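Local atomic coordinates of beta-N-acetylhexosaminidase (Akkermansia muciniphila, PDB entry 6JE8), a protein that hydrolyses terminal non-reducing N-acetyl-D-hexosamine residues from N-acetyl-beta-D-hexosaminides such as chitobiose and unbranched N-glycans. Residues H127-Q132 and P186-P191; I251-G256 and T303-Y308; Q285-F290 and A312-P317; W324-A329 and S347-Y352. All blocks are in the same frame, centred on the assembly; numbering follows the deposited sequence. Where two conformers were deposited one is given.

Contact 1: residues H127-Q132 and P186-P191; sequences HLTDNQ and PEIDMP
At the C-terminal ends of two adjacent parallel strands of the catalytic TIM barrel, His-127 and Glu-187 pair beside the active site. His-127 ND1 donates to Glu-187 OE1 at 2.8 Å, nearly straight at 169°; OE1 lies in the imidazole plane, but ND1 approaches from above the carboxylate plane, 70° out of it. Glu-187 suits the place because its extended chain, CG anti to the backbone N (chi1 -178°), brings OE1 to both this ring and His-125. His-127 NE2 gives a 2.7 Å bond to Asp-130 OD2. With a carboxylate oxygen at each ring nitrogen, the rotation of the imidazole is fixed. Asp-130, of the charge relay with His-193, also salt-bridges the substrate-binding Arg-101. Water 2, over the ring, donates to Thr-129 O and Glu-187 O. Thr-129 CG2 touches Ile-188 CD1 at 3.6 Å, and Leu-128 packs on Pro-186. Leu-243 of helix 230-246 backs Pro-186 and Ile-188, and Trp-134 of strand 133-134 reaches Thr-129 and Ile-188.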
loop_
_atom_site.group_PDB
_atom_site.type_symbol
_atom_site.label_atom_id
_atom_site.label_comp_id
_atom_site.label_asym_id
_atom_site.label_seq_id
_atom_site.Cartn_x
_atom_site.Cartn_y
_atom_site.Cartn_z
ATOM N N HIS A 127 -4.971 -5.471 1.374
ATOM C CA HIS A 127 -4.675 -6.753 2.008
ATOM C C HIS A 127 -6.024 -7.368 2.357
ATOM O O HIS A 127 -6.587 -7.117 3.418
ATOM C CB HIS A 127 -3.804 -6.544 3.246
ATOM C CG HIS A 127 -3.219 -7.805 3.801
ATOM N ND1 HIS A 127 -2.116 -8.422 3.244
ATOM C CD2 HIS A 127 -3.562 -8.548 4.882
ATOM C CE1 HIS A 127 -1.817 -9.503 3.949
ATOM N NE2 HIS A 127 -2.678 -9.603 4.948
ATOM N N LEU A 128 -6.547 -8.186 1.447
ATOM C CA LEU A 128 -7.941 -8.612 1.483
ATOM C C LEU A 128 -8.202 -9.849 2.334
ATOM O O LEU A 128 -9.353 -10.076 2.727
ATOM C CB LEU A 128 -8.426 -8.905 0.059
ATOM C CG LEU A 128 -8.652 -7.646 -0.777
ATOM C CD1 LEU A 128 -8.817 -8.005 -2.254
ATOM C CD2 LEU A 128 -9.891 -6.920 -0.246
ATOM N N THR A 129 -7.198 -10.686 2.571
ATOM C CA THR A 129 -7.403 -11.955 3.252
ATOM C C THR A 129 -6.268 -12.204 4.234
ATOM O O THR A 129 -5.121 -11.827 3.985
ATOM C CB THR A 129 -7.472 -13.129 2.256
ATOM O OG1 THR A 129 -6.196 -13.296 1.625
ATOM C CG2 THR A 129 -8.535 -12.877 1.181
ATOM N N ASP A 130 -6.587 -12.851 5.349
ATOM C CA ASP A 130 -5.563 -13.231 6.327
ATOM C C ASP A 130 -6.209 -14.153 7.349
ATOM O O ASP A 130 -7.331 -14.634 7.156
ATOM C CB ASP A 130 -4.929 -12.014 7.012
ATOM C CG ASP A 130 -3.455 -12.248 7.364
ATOM O OD1 ASP A 130 -3.158 -13.137 8.203
ATOM O OD2 ASP A 130 -2.585 -11.566 6.769
ATOM N N ASN A 131 -5.500 -14.393 8.455
ATOM C CA ASN A 131 -6.023 -15.303 9.469
ATOM C C ASN A 131 -7.290 -14.774 10.127
ATOM O O ASN A 131 -8.136 -15.567 10.550
ATOM C CB ASN A 131 -4.961 -15.558 10.538
ATOM C CG ASN A 131 -3.785 -16.335 10.004
ATOM O OD1 ASN A 131 -3.954 -17.241 9.186
ATOM N ND2 ASN A 131 -2.583 -16.006 10.476
ATOM N N GLN A 132 -7.433 -13.451 10.232
ATOM C CA GLN A 132 -8.478 -12.831 11.029
ATOM C C GLN A 132 -9.728 -12.480 10.226
ATOM O O GLN A 132 -10.676 -11.931 10.793
ATOM C CB GLN A 132 -7.941 -11.552 11.698
ATOM C CG GLN A 132 -6.762 -11.742 12.665
ATOM C CD GLN A 132 -5.412 -11.981 11.980
ATOM O OE1 GLN A 132 -5.269 -11.837 10.761
ATOM N NE2 GLN A 132 -4.408 -12.351 12.780
ATOM N N PRO A 186 -4.909 -5.871 -5.509
ATOM C CA PRO A 186 -5.379 -6.807 -4.483
ATOM C C PRO A 186 -4.274 -7.749 -4.032
ATOM O O PRO A 186 -3.390 -8.113 -4.806
ATOM C CB PRO A 186 -6.482 -7.580 -5.209
ATOM C CG PRO A 186 -5.996 -7.635 -6.634
ATOM C CD PRO A 186 -5.303 -6.293 -6.868
ATOM N N GLU A 187 -4.333 -8.143 -2.757
ATOM C CA GLU A 187 -3.434 -9.154 -2.204
ATOM C C GLU A 187 -4.265 -10.294 -1.643
ATOM O O GLU A 187 -5.142 -10.070 -0.803
ATOM C CB GLU A 187 -2.536 -8.587 -1.099
ATOM C CG GLU A 187 -1.543 -9.629 -0.525
ATOM C CD GLU A 187 -0.697 -9.085 0.623
ATOM O OE1 GLU A 187 -0.738 -7.862 0.879
ATOM O OE2 GLU A 187 0.008 -9.885 1.285
ATOM N N ILE A 188 -3.985 -11.506 -2.108
ATOM C CA ILE A 188 -4.579 -12.729 -1.583
ATOM C C ILE A 188 -3.414 -13.602 -1.152
ATOM O O ILE A 188 -2.717 -14.168 -2.001
ATOM C CB ILE A 188 -5.435 -13.467 -2.622
ATOM C CG1 ILE A 188 -6.499 -12.554 -3.224
ATOM C CG2 ILE A 188 -6.080 -14.717 -1.975
ATOM C CD1 ILE A 188 -7.481 -12.020 -2.195
ATOM N N ASP A 189 -3.198 -13.721 0.155
ATOM C CA ASP A 189 -2.053 -14.477 0.639
ATOM C C ASP A 189 -2.265 -15.973 0.487
ATOM O O ASP A 189 -3.347 -16.494 0.762
ATOM C CB ASP A 189 -1.783 -14.139 2.102
ATOM C CG ASP A 189 -1.086 -12.821 2.248
ATOM O OD1 ASP A 189 -0.739 -12.260 1.192
ATOM O OD2 ASP A 189 -0.874 -12.350 3.379
ATOM N N MET A 190 -1.211 -16.662 0.058
ATOM C CA MET A 190 -1.239 -18.112 -0.104
ATOM C C MET A 190 0.194 -18.614 -0.090
ATOM O O MET A 190 1.109 -17.881 -0.486
ATOM C CB MET A 190 -1.944 -18.511 -1.410
ATOM C CG MET A 190 -1.286 -17.952 -2.667
ATOM S SD MET A 190 -2.332 -18.138 -4.110
ATOM C CE MET A 190 -3.599 -16.906 -3.778
ATOM N N PRO A 191 0.433 -19.858 0.360
ATOM C CA PRO A 191 -0.570 -20.823 0.815
ATOM C C PRO A 191 -0.972 -20.662 2.281
ATOM O O PRO A 191 -1.905 -21.352 2.703
ATOM C CB PRO A 191 0.128 -22.171 0.591
ATOM C CG PRO A 191 1.574 -21.856 0.832
ATOM C CD PRO A 191 1.779 -20.460 0.274
HETATM O O HOH W 1 -4.863 -15.278 2.964
HETATM O O HOH W 2 -4.073 -10.781 1.739
#

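Contact 2: residues I251-G256 and T303-Y308; sequences IVHLGG and TPQFWY
Four backbone hydrogen bonds join Ile-251 to Gly-255 with Thr-303 to Trp-307 as neighbouring parallel strands of the TIM barrel. Val-252 N to Thr-303 O (2.9 Å) and Leu-254 N to Gln-305 O (3.0 Å) are both nearly straight at 171°; between them Gln-305 N reaches Val-252 O, and at the C-terminal end Trp-307 N binds Gly-255 O at 2.8 Å. His-253 ND1 accepts from Gly-255 N in the ring plane, which fixes the imidazole's rotation. With CG anti to the backbone N (chi1 -161°), that ring leans over the indole of Trp-307, His-253 CE1 lying 3.3 Å from Trp-307 NE1 and the planes inclined at 49°. On the same face as His-253, Ile-251 CG2 packs on CD (3.4 Å) and the CG methylene of Gln-305, whose OE1 is hydrogen-bonded by Tyr-322. Apolar packing follows at Leu-254, whose CD1 meets Pro-304 CB at 3.8 Å and the Phe-306 ring. At Gly-255 and Gly-256 a beta carbon would jam against the preceding carbonyl O, and at Gly-256 also against the Phe-306 ring, so only glycine fits comfortably. Since Trp-307 NE1 donates to Glu-187 OE2, the indole is probably fixed beside the substrate-binding Trp-324 and Trp-400.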
loop_
_atom_site.group_PDB
_atom_site.type_symbol
_atom_site.label_atom_id
_atom_site.label_comp_id
_atom_site.label_asym_id
_atom_site.label_seq_id
_atom_site.Cartn_x
_atom_site.Cartn_y
_atom_site.Cartn_z
ATOM N N ILE A 251 -2.512 -6.950 -11.560
ATOM C CA ILE A 251 -1.467 -7.343 -10.624
ATOM C C ILE A 251 -2.125 -8.047 -9.452
ATOM O O ILE A 251 -3.131 -7.563 -8.925
ATOM C CB ILE A 251 -0.681 -6.115 -10.144
ATOM C CG1 ILE A 251 0.035 -5.470 -11.338
ATOM C CG2 ILE A 251 0.286 -6.515 -9.048
ATOM C CD1 ILE A 251 0.588 -4.100 -11.039
ATOM N N VAL A 252 -1.571 -9.188 -9.044
ATOM C CA VAL A 252 -2.066 -9.914 -7.883
ATOM C C VAL A 252 -0.896 -10.150 -6.941
ATOM O O VAL A 252 0.059 -10.852 -7.289
ATOM C CB VAL A 252 -2.733 -11.244 -8.265
ATOM C CG1 VAL A 252 -3.271 -11.928 -7.001
ATOM C CG2 VAL A 252 -3.872 -10.988 -9.276
ATOM N N HIS A 253 -0.963 -9.549 -5.760
ATOM C CA HIS A 253 0.024 -9.783 -4.709
ATOM C C HIS A 253 -0.305 -11.105 -4.013
ATOM O O HIS A 253 -1.427 -11.294 -3.540
ATOM C CB HIS A 253 -0.019 -8.604 -3.736
ATOM C CG HIS A 253 1.192 -8.466 -2.874
ATOM N ND1 HIS A 253 1.712 -9.510 -2.139
ATOM C CD2 HIS A 253 1.960 -7.386 -2.592
ATOM C CE1 HIS A 253 2.759 -9.082 -1.453
ATOM N NE2 HIS A 253 2.933 -7.797 -1.714
ATOM N N LEU A 254 0.648 -12.036 -3.979
ATOM C CA LEU A 254 0.392 -13.358 -3.416
ATOM C C LEU A 254 0.912 -13.522 -1.997
ATOM O O LEU A 254 0.780 -14.611 -1.430
ATOM C CB LEU A 254 1.013 -14.442 -4.307
ATOM C CG LEU A 254 0.465 -14.503 -5.735
ATOM C CD1 LEU A 254 1.197 -15.586 -6.535
ATOM C CD2 LEU A 254 -1.029 -14.758 -5.744
ATOM N N GLY A 255 1.504 -12.483 -1.415
ATOM C CA GLY A 255 2.136 -12.612 -0.113
ATOM C C GLY A 255 3.546 -13.133 -0.273
ATOM O O GLY A 255 4.450 -12.380 -0.641
ATOM N N GLY A 256 3.741 -14.430 -0.039
ATOM C CA GLY A 256 5.008 -15.070 -0.317
ATOM C C GLY A 256 6.026 -15.007 0.801
ATOM O O GLY A 256 7.126 -15.555 0.641
ATOM N N THR A 303 -0.218 -10.742 -13.316
ATOM C CA THR A 303 1.170 -10.893 -12.902
ATOM C C THR A 303 1.289 -10.858 -11.383
ATOM O O THR A 303 0.593 -10.075 -10.719
ATOM C CB THR A 303 2.043 -9.792 -13.533
ATOM O OG1 THR A 303 3.412 -9.994 -13.164
ATOM C CG2 THR A 303 1.593 -8.422 -13.082
ATOM N N PRO A 304 2.155 -11.684 -10.793
ATOM C CA PRO A 304 2.243 -11.742 -9.333
ATOM C C PRO A 304 3.225 -10.732 -8.751
ATOM O O PRO A 304 4.169 -10.279 -9.401
ATOM C CB PRO A 304 2.733 -13.173 -9.077
ATOM C CG PRO A 304 3.633 -13.439 -10.254
ATOM C CD PRO A 304 2.955 -12.749 -11.434
ATOM N N GLN A 305 2.973 -10.387 -7.492
ATOM C CA GLN A 305 3.923 -9.633 -6.681
ATOM C C GLN A 305 4.157 -10.365 -5.371
ATOM O O GLN A 305 3.312 -11.151 -4.928
ATOM C CB GLN A 305 3.425 -8.230 -6.378
ATOM C CG GLN A 305 3.415 -7.329 -7.570
ATOM C CD GLN A 305 3.085 -5.917 -7.160
ATOM O OE1 GLN A 305 2.422 -5.700 -6.143
ATOM N NE2 GLN A 305 3.531 -4.950 -7.950
ATOM N N PHE A 306 5.304 -10.086 -4.736
ATOM C CA PHE A 306 5.641 -10.806 -3.504
ATOM C C PHE A 306 6.314 -9.919 -2.465
ATOM O O PHE A 306 7.049 -8.997 -2.810
ATOM C CB PHE A 306 6.621 -11.957 -3.759
ATOM C CG PHE A 306 6.136 -12.972 -4.748
ATOM C CD1 PHE A 306 5.402 -14.066 -4.328
ATOM C CD2 PHE A 306 6.423 -12.836 -6.096
ATOM C CE1 PHE A 306 4.956 -15.015 -5.245
ATOM C CE2 PHE A 306 5.990 -13.786 -7.007
ATOM C CZ PHE A 306 5.258 -14.874 -6.574
ATOM N N TRP A 307 6.129 -10.257 -1.190
ATOM C CA TRP A 307 7.031 -9.745 -0.158
ATOM C C TRP A 307 8.351 -10.486 -0.319
ATOM O O TRP A 307 8.370 -11.718 -0.274
ATOM C CB TRP A 307 6.464 -9.969 1.248
ATOM C CG TRP A 307 5.128 -9.340 1.498
ATOM C CD1 TRP A 307 3.934 -9.991 1.676
ATOM C CD2 TRP A 307 4.842 -7.939 1.595
ATOM N NE1 TRP A 307 2.923 -9.081 1.869
ATOM C CE2 TRP A 307 3.451 -7.813 1.823
ATOM C CE3 TRP A 307 5.623 -6.777 1.510
ATOM C CZ2 TRP A 307 2.822 -6.569 1.971
ATOM C CZ3 TRP A 307 4.994 -5.537 1.644
ATOM C CH2 TRP A 307 3.603 -5.447 1.876
ATOM N N TYR A 308 9.446 -9.753 -0.536
ATOM C CA TYR A 308 10.703 -10.399 -0.906
ATOM C C TYR A 308 11.246 -11.276 0.218
ATOM O O TYR A 308 11.243 -10.895 1.394
ATOM C CB TYR A 308 11.746 -9.345 -1.286
ATOM C CG TYR A 308 12.979 -9.872 -2.021
ATOM C CD1 TYR A 308 12.864 -10.802 -3.047
ATOM C CD2 TYR A 308 14.255 -9.395 -1.708
ATOM C CE1 TYR A 308 13.987 -11.264 -3.738
ATOM C CE2 TYR A 308 15.386 -9.854 -2.392
ATOM C CZ TYR A 308 15.242 -10.786 -3.407
ATOM O OH TYR A 308 16.352 -11.239 -4.096
HETATM O O HOH W 3 8.275 -14.105 -1.410
#

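Contact 3: residues Q285-F290 and A312-P317; sequences QMKAFF and AGIYHP
Lys-287 and Ile-314 bring a regular helix against an irregular loop, their CA atoms 5.0 Å apart. The helical side is held by its own bonds, Phe-289 N to Gln-285 O and Phe-290 N to Met-286 O; the loop passes through Gly-313 with positive phi (84°), where any beta carbon would jam against the carbonyl O of Ala-312. No direct hydrogen bond spans the two segments. Water 4 instead bridges them, donating to Lys-287 O at 2.8 Å and more weakly to Ile-314 O. Ile-314 makes the main apolar contact: CG1 stands between the backbone N and carbonyl carbon (chi1 64°), and an extended chi2 (180°) carries CD1 over one face of the Phe-290 ring in a CH-pi contact, 4.1 Å from the centroid, while CG2 lies 3.9 Å from Lys-287 CA. A branched side chain can thus serve two helix residues at once. The extended methylenes of Lys-287 run along the loop, CE reaching 3.4 Å from Ala-312 O, and leave the ammonium to a salt bridge with Glu-284. Helix 282-299 is an outer TIM-barrel helix, between strands 251-255 and 303-307 in the chain; after the C-terminal end of 303-307 comes the loop, whose Tyr-315 packs edge-to-face with Phe-306.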
loop_
_atom_site.group_PDB
_atom_site.type_symbol
_atom_site.label_atom_id
_atom_site.label_comp_id
_atom_site.label_asym_id
_atom_site.label_seq_id
_atom_site.Cartn_x
_atom_site.Cartn_y
_atom_site.Cartn_z
ATOM N N GLN A 285 8.770 -27.918 -2.545
ATOM C CA GLN A 285 7.325 -27.950 -2.733
ATOM C C GLN A 285 6.751 -26.540 -2.832
ATOM O O GLN A 285 5.864 -26.280 -3.651
ATOM C CB GLN A 285 6.666 -28.719 -1.593
ATOM C CG GLN A 285 5.210 -29.011 -1.845
ATOM C CD GLN A 285 4.575 -29.761 -0.697
ATOM O OE1 GLN A 285 5.268 -30.396 0.099
ATOM N NE2 GLN A 285 3.252 -29.673 -0.590
ATOM N N MET A 286 7.256 -25.615 -2.010
ATOM C CA MET A 286 6.811 -24.221 -2.075
ATOM C C MET A 286 7.152 -23.586 -3.423
ATOM O O MET A 286 6.332 -22.856 -4.010
ATOM C CB MET A 286 7.441 -23.429 -0.927
ATOM C CG MET A 286 6.866 -22.037 -0.743
ATOM S SD MET A 286 5.176 -22.075 -0.098
ATOM C CE MET A 286 5.438 -22.763 1.538
ATOM N N LYS A 287 8.367 -23.833 -3.926
ATOM C CA LYS A 287 8.712 -23.343 -5.257
ATOM C C LYS A 287 7.737 -23.864 -6.305
ATOM O O LYS A 287 7.286 -23.105 -7.178
ATOM C CB LYS A 287 10.146 -23.740 -5.615
ATOM C CG LYS A 287 11.195 -23.098 -4.730
ATOM C CD LYS A 287 12.592 -23.604 -5.068
ATOM C CE LYS A 287 13.590 -23.190 -4.000
ATOM N NZ LYS A 287 14.927 -23.793 -4.239
ATOM N N ALA A 288 7.386 -25.158 -6.229
ATOM C CA ALA A 288 6.438 -25.718 -7.190
ATOM C C ALA A 288 5.050 -25.095 -7.041
ATOM O O ALA A 288 4.362 -24.846 -8.042
ATOM C CB ALA A 288 6.357 -27.238 -7.021
ATOM N N PHE A 289 4.618 -24.859 -5.799
ATOM C CA PHE A 289 3.324 -24.227 -5.554
ATOM C C PHE A 289 3.257 -22.872 -6.243
ATOM O O PHE A 289 2.279 -22.555 -6.935
ATOM C CB PHE A 289 3.085 -24.073 -4.045
ATOM C CG PHE A 289 1.804 -23.351 -3.708
ATOM C CD1 PHE A 289 0.600 -24.028 -3.685
ATOM C CD2 PHE A 289 1.805 -21.988 -3.438
ATOM C CE1 PHE A 289 -0.589 -23.365 -3.396
ATOM C CE2 PHE A 289 0.624 -21.317 -3.142
ATOM C CZ PHE A 289 -0.578 -22.011 -3.122
ATOM N N PHE A 290 4.307 -22.067 -6.083
ATOM C CA PHE A 290 4.252 -20.730 -6.665
ATOM C C PHE A 290 4.443 -20.750 -8.171
ATOM O O PHE A 290 3.888 -19.892 -8.862
ATOM C CB PHE A 290 5.258 -19.805 -5.978
ATOM C CG PHE A 290 4.748 -19.280 -4.673
ATOM C CD1 PHE A 290 3.614 -18.473 -4.647
ATOM C CD2 PHE A 290 5.352 -19.628 -3.473
ATOM C CE1 PHE A 290 3.105 -18.003 -3.442
ATOM C CE2 PHE A 290 4.852 -19.146 -2.256
ATOM C CZ PHE A 290 3.725 -18.333 -2.249
ATOM N N ALA A 312 14.304 -17.288 -1.196
ATOM C CA ALA A 312 13.081 -18.020 -1.517
ATOM C C ALA A 312 13.250 -18.876 -2.768
ATOM O O ALA A 312 13.002 -20.088 -2.736
ATOM C CB ALA A 312 11.908 -17.046 -1.683
ATOM N N GLY A 313 13.661 -18.267 -3.880
ATOM C CA GLY A 313 13.811 -18.997 -5.125
ATOM C C GLY A 313 12.543 -19.168 -5.934
ATOM O O GLY A 313 12.539 -19.949 -6.894
ATOM N N ILE A 314 11.476 -18.445 -5.601
ATOM C CA ILE A 314 10.175 -18.658 -6.226
ATOM C C ILE A 314 9.924 -17.631 -7.320
ATOM O O ILE A 314 8.842 -17.602 -7.920
ATOM C CB ILE A 314 9.061 -18.614 -5.166
ATOM C CG1 ILE A 314 8.985 -17.219 -4.536
ATOM C CG2 ILE A 314 9.323 -19.655 -4.088
ATOM C CD1 ILE A 314 7.913 -17.077 -3.472
ATOM N N TYR A 315 10.917 -16.793 -7.601
ATOM C CA TYR A 315 10.748 -15.661 -8.500
ATOM C C TYR A 315 11.311 -15.972 -9.878
ATOM O O TYR A 315 12.333 -16.652 -10.009
ATOM C CB TYR A 315 11.432 -14.409 -7.942
ATOM C CG TYR A 315 11.225 -14.258 -6.462
ATOM C CD1 TYR A 315 9.970 -13.957 -5.954
ATOM C CD2 TYR A 315 12.272 -14.434 -5.570
ATOM C CE1 TYR A 315 9.759 -13.832 -4.600
ATOM C CE2 TYR A 315 12.078 -14.312 -4.207
ATOM C CZ TYR A 315 10.812 -14.008 -3.727
ATOM O OH TYR A 315 10.604 -13.888 -2.374
ATOM N N HIS A 316 10.631 -15.471 -10.892
ATOM C CA HIS A 316 11.076 -15.458 -12.268
ATOM C C HIS A 316 11.478 -14.040 -12.637
ATOM O O HIS A 316 10.872 -13.081 -12.142
ATOM C CB HIS A 316 9.975 -15.941 -13.222
ATOM C CG HIS A 316 9.309 -17.210 -12.787
ATOM N ND1 HIS A 316 8.322 -17.243 -11.823
ATOM C CD2 HIS A 316 9.490 -18.494 -13.182
ATOM C CE1 HIS A 316 7.924 -18.492 -11.645
ATOM N NE2 HIS A 316 8.616 -19.270 -12.459
ATOM N N PRO A 317 12.515 -13.871 -13.455
ATOM C CA PRO A 317 12.924 -12.524 -13.867
ATOM C C PRO A 317 11.755 -11.736 -14.436
ATOM O O PRO A 317 10.861 -12.287 -15.079
ATOM C CB PRO A 317 13.994 -12.792 -14.929
ATOM C CG PRO A 317 14.608 -14.076 -14.477
ATOM C CD PRO A 317 13.476 -14.896 -13.900
HETATM O O HOH W 4 8.441 -20.876 -8.425
#

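Contact 4: residues W324-A329 and S347-Y352; sequences WRQGQA and SSEYCY
Trp-324 and Tyr-352 meet through differently set first torsions: the indole CG stands between its backbone N and carbonyl carbon (chi1 59°), turning CE3 to 3.7 Å from Tyr-352 OH, whereas the tyrosine CG is anti to its own carbonyl carbon (chi1 -88°), which carries OH to 3.4 Å from Trp-324 CB. Both residues bind substrate, and the contact joins a loop and a short helix that follow two neighbouring TIM-barrel strands at their C-terminal ends. Aromatic residues suit such a site because they offer broad apolar surfaces to a sugar, and the tyrosine adds a hydroxyl, here bonded to glycerol. Trp-324 NE1 is anchored by Tyr-308 O. The backbones are joined where Ser-348 N donates to Trp-324 O at 2.8 Å, and Ser-348 CB lies over the Tyr-352 ring. Helix 348-351 is N-capped by Ser-347, whose OG accepts a weak bond from Glu-349 N; its short hydroxyl can fold back to a first-turn N-H, which makes serine a common N-cap. Arg-325 to Gln-328 forms a type II beta turn, with Gly-327 taking the positive phi of its third position. The amide of Gln-326 and the carboxylate of Glu-349 are stacked with planes 9° apart, Gln-326 NE2 lying 3.7 Å from Glu-349 CD; Glu-349 OE2 salt-bridges Lys-374. Water 6 accepts from Gly-327 N at 3.2 Å and donates to Glu-349 OE1 at 2.7 Å.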
loop_
_atom_site.group_PDB
_atom_site.type_symbol
_atom_site.label_atom_id
_atom_site.label_comp_id
_atom_site.label_asym_id
_atom_site.label_seq_id
_atom_site.Cartn_x
_atom_site.Cartn_y
_atom_site.Cartn_z
ATOM N N TRP A 324 11.245 -5.382 2.575
ATOM C CA TRP A 324 10.564 -5.021 3.815
ATOM C C TRP A 324 11.355 -5.301 5.093
ATOM O O TRP A 324 11.108 -4.623 6.094
ATOM C CB TRP A 324 9.217 -5.752 3.894
ATOM C CG TRP A 324 9.372 -7.229 3.846
ATOM C CD1 TRP A 324 9.515 -8.010 2.736
ATOM C CD2 TRP A 324 9.412 -8.110 4.967
ATOM N NE1 TRP A 324 9.644 -9.327 3.101
ATOM C CE2 TRP A 324 9.584 -9.415 4.466
ATOM C CE3 TRP A 324 9.329 -7.921 6.349
ATOM C CZ2 TRP A 324 9.668 -10.532 5.301
ATOM C CZ3 TRP A 324 9.420 -9.026 7.177
ATOM C CH2 TRP A 324 9.583 -10.315 6.650
ATOM N N ARG A 325 12.284 -6.258 5.111
ATOM C CA ARG A 325 12.993 -6.596 6.343
ATOM C C ARG A 325 13.966 -5.497 6.761
ATOM O O ARG A 325 14.717 -4.963 5.941
ATOM C CB ARG A 325 13.762 -7.903 6.174
ATOM C CG ARG A 325 12.905 -9.124 6.073
ATOM C CD ARG A 325 13.769 -10.383 6.164
ATOM N NE ARG A 325 12.936 -11.572 6.037
ATOM C CZ ARG A 325 12.319 -12.151 7.060
ATOM N NH1 ARG A 325 12.461 -11.654 8.281
ATOM N NH2 ARG A 325 11.563 -13.225 6.866
ATOM N N GLN A 326 13.974 -5.184 8.057
ATOM C CA GLN A 326 14.903 -4.180 8.562
ATOM C C GLN A 326 16.341 -4.643 8.366
ATOM O O GLN A 326 16.667 -5.815 8.565
ATOM C CB GLN A 326 14.645 -3.899 10.040
ATOM C CG GLN A 326 15.693 -2.984 10.671
ATOM C CD GLN A 326 15.111 -2.057 11.716
ATOM O OE1 GLN A 326 13.912 -2.103 12.003
ATOM N NE2 GLN A 326 15.956 -1.203 12.289
ATOM N N GLY A 327 17.202 -3.714 7.956
ATOM C CA GLY A 327 18.599 -4.006 7.718
ATOM C C GLY A 327 18.913 -4.669 6.394
ATOM O O GLY A 327 20.090 -4.925 6.117
ATOM N N GLN A 328 17.911 -4.942 5.558
ATOM C CA GLN A 328 18.120 -5.681 4.321
ATOM C C GLN A 328 17.911 -4.838 3.070
ATOM O O GLN A 328 17.934 -5.386 1.965
ATOM C CB GLN A 328 17.197 -6.901 4.277
ATOM C CG GLN A 328 17.571 -7.978 5.265
ATOM C CD GLN A 328 18.954 -8.523 4.993
ATOM O OE1 GLN A 328 19.793 -8.589 5.890
ATOM N NE2 GLN A 328 19.203 -8.912 3.745
ATOM N N ALA A 329 17.716 -3.527 3.208
ATOM C CA ALA A 329 17.345 -2.717 2.049
ATOM C C ALA A 329 18.427 -2.746 0.976
ATOM O O ALA A 329 18.163 -3.090 -0.185
ATOM C CB ALA A 329 17.054 -1.284 2.489
ATOM N N SER A 347 10.570 -0.806 3.262
ATOM C CA SER A 347 11.372 -1.225 4.407
ATOM C C SER A 347 10.674 -0.878 5.708
ATOM O O SER A 347 10.293 0.272 5.930
ATOM C CB SER A 347 12.750 -0.562 4.385
ATOM O OG SER A 347 13.384 -0.748 5.651
ATOM N N SER A 348 10.541 -1.875 6.585
ATOM C CA SER A 348 9.791 -1.678 7.817
ATOM C C SER A 348 10.472 -0.693 8.751
ATOM O O SER A 348 9.822 -0.170 9.659
ATOM C CB SER A 348 9.578 -3.017 8.523
ATOM O OG SER A 348 10.803 -3.571 8.973
ATOM N N GLU A 349 11.761 -0.419 8.542
ATOM C CA GLU A 349 12.453 0.592 9.329
ATOM C C GLU A 349 11.878 1.985 9.101
ATOM O O GLU A 349 11.979 2.846 9.985
ATOM C CB GLU A 349 13.948 0.562 8.983
ATOM C CG GLU A 349 14.787 1.478 9.844
ATOM C CD GLU A 349 16.286 1.330 9.602
ATOM O OE1 GLU A 349 16.682 0.512 8.740
ATOM O OE2 GLU A 349 17.063 2.043 10.283
ATOM N N TYR A 350 11.256 2.216 7.946
ATOM C CA TYR A 350 10.775 3.536 7.558
ATOM C C TYR A 350 9.300 3.552 7.176
ATOM O O TYR A 350 8.647 4.587 7.285
ATOM C CB TYR A 350 11.563 4.047 6.354
ATOM C CG TYR A 350 13.031 4.189 6.617
ATOM C CD1 TYR A 350 13.907 3.136 6.356
ATOM C CD2 TYR A 350 13.540 5.358 7.155
ATOM C CE1 TYR A 350 15.270 3.265 6.607
ATOM C CE2 TYR A 350 14.893 5.496 7.404
ATOM C CZ TYR A 350 15.748 4.451 7.134
ATOM O OH TYR A 350 17.091 4.602 7.400
ATOM N N CYS A 351 8.784 2.426 6.681
ATOM C CA CYS A 351 7.526 2.421 5.944
ATOM C C CYS A 351 6.399 1.662 6.624
ATOM O O CYS A 351 5.270 1.708 6.124
ATOM C CB CYS A 351 7.728 1.809 4.551
ATOM S SG CYS A 351 8.993 2.623 3.555
ATOM N N TYR A 352 6.662 0.940 7.710
ATOM C CA TYR A 352 5.593 0.190 8.366
ATOM C C TYR A 352 4.886 1.150 9.306
ATOM O O TYR A 352 5.354 1.424 10.414
ATOM C CB TYR A 352 6.124 -1.039 9.099
ATOM C CG TYR A 352 6.216 -2.275 8.226
ATOM C CD1 TYR A 352 6.507 -2.170 6.869
ATOM C CD2 TYR A 352 6.002 -3.542 8.756
ATOM C CE1 TYR A 352 6.591 -3.302 6.062
ATOM C CE2 TYR A 352 6.088 -4.679 7.961
ATOM C CZ TYR A 352 6.379 -4.553 6.622
ATOM O OH TYR A 352 6.457 -5.671 5.821
HETATM O O HOH W 5 11.949 -6.746 9.831
HETATM O O HOH W 6 16.193 -1.070 6.558
#

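Following the chain, contact 1 closes first, drawing strand 123-130 beside strand 183-190 across 53 intervening residues. Contact 2 opens later and adds strand 251-255 with strand 303-307; backbone bonds between Pro-186, Ile-188 and His-253 make contacts 1 and 2 parts of one continuous sheet. Contact 3 crosses contact 2, because helix 282-299 lies between the two strands of contact 2 in the chain and meets a loop that follows the second. The ring of Phe-290 touches both Phe-306 and Met-190 O, tying that helix to both earlier contacts. Contact 4 comes last, in series, across 17 intervening residues, and touches contact 2 at Trp-324, further round the same barrel.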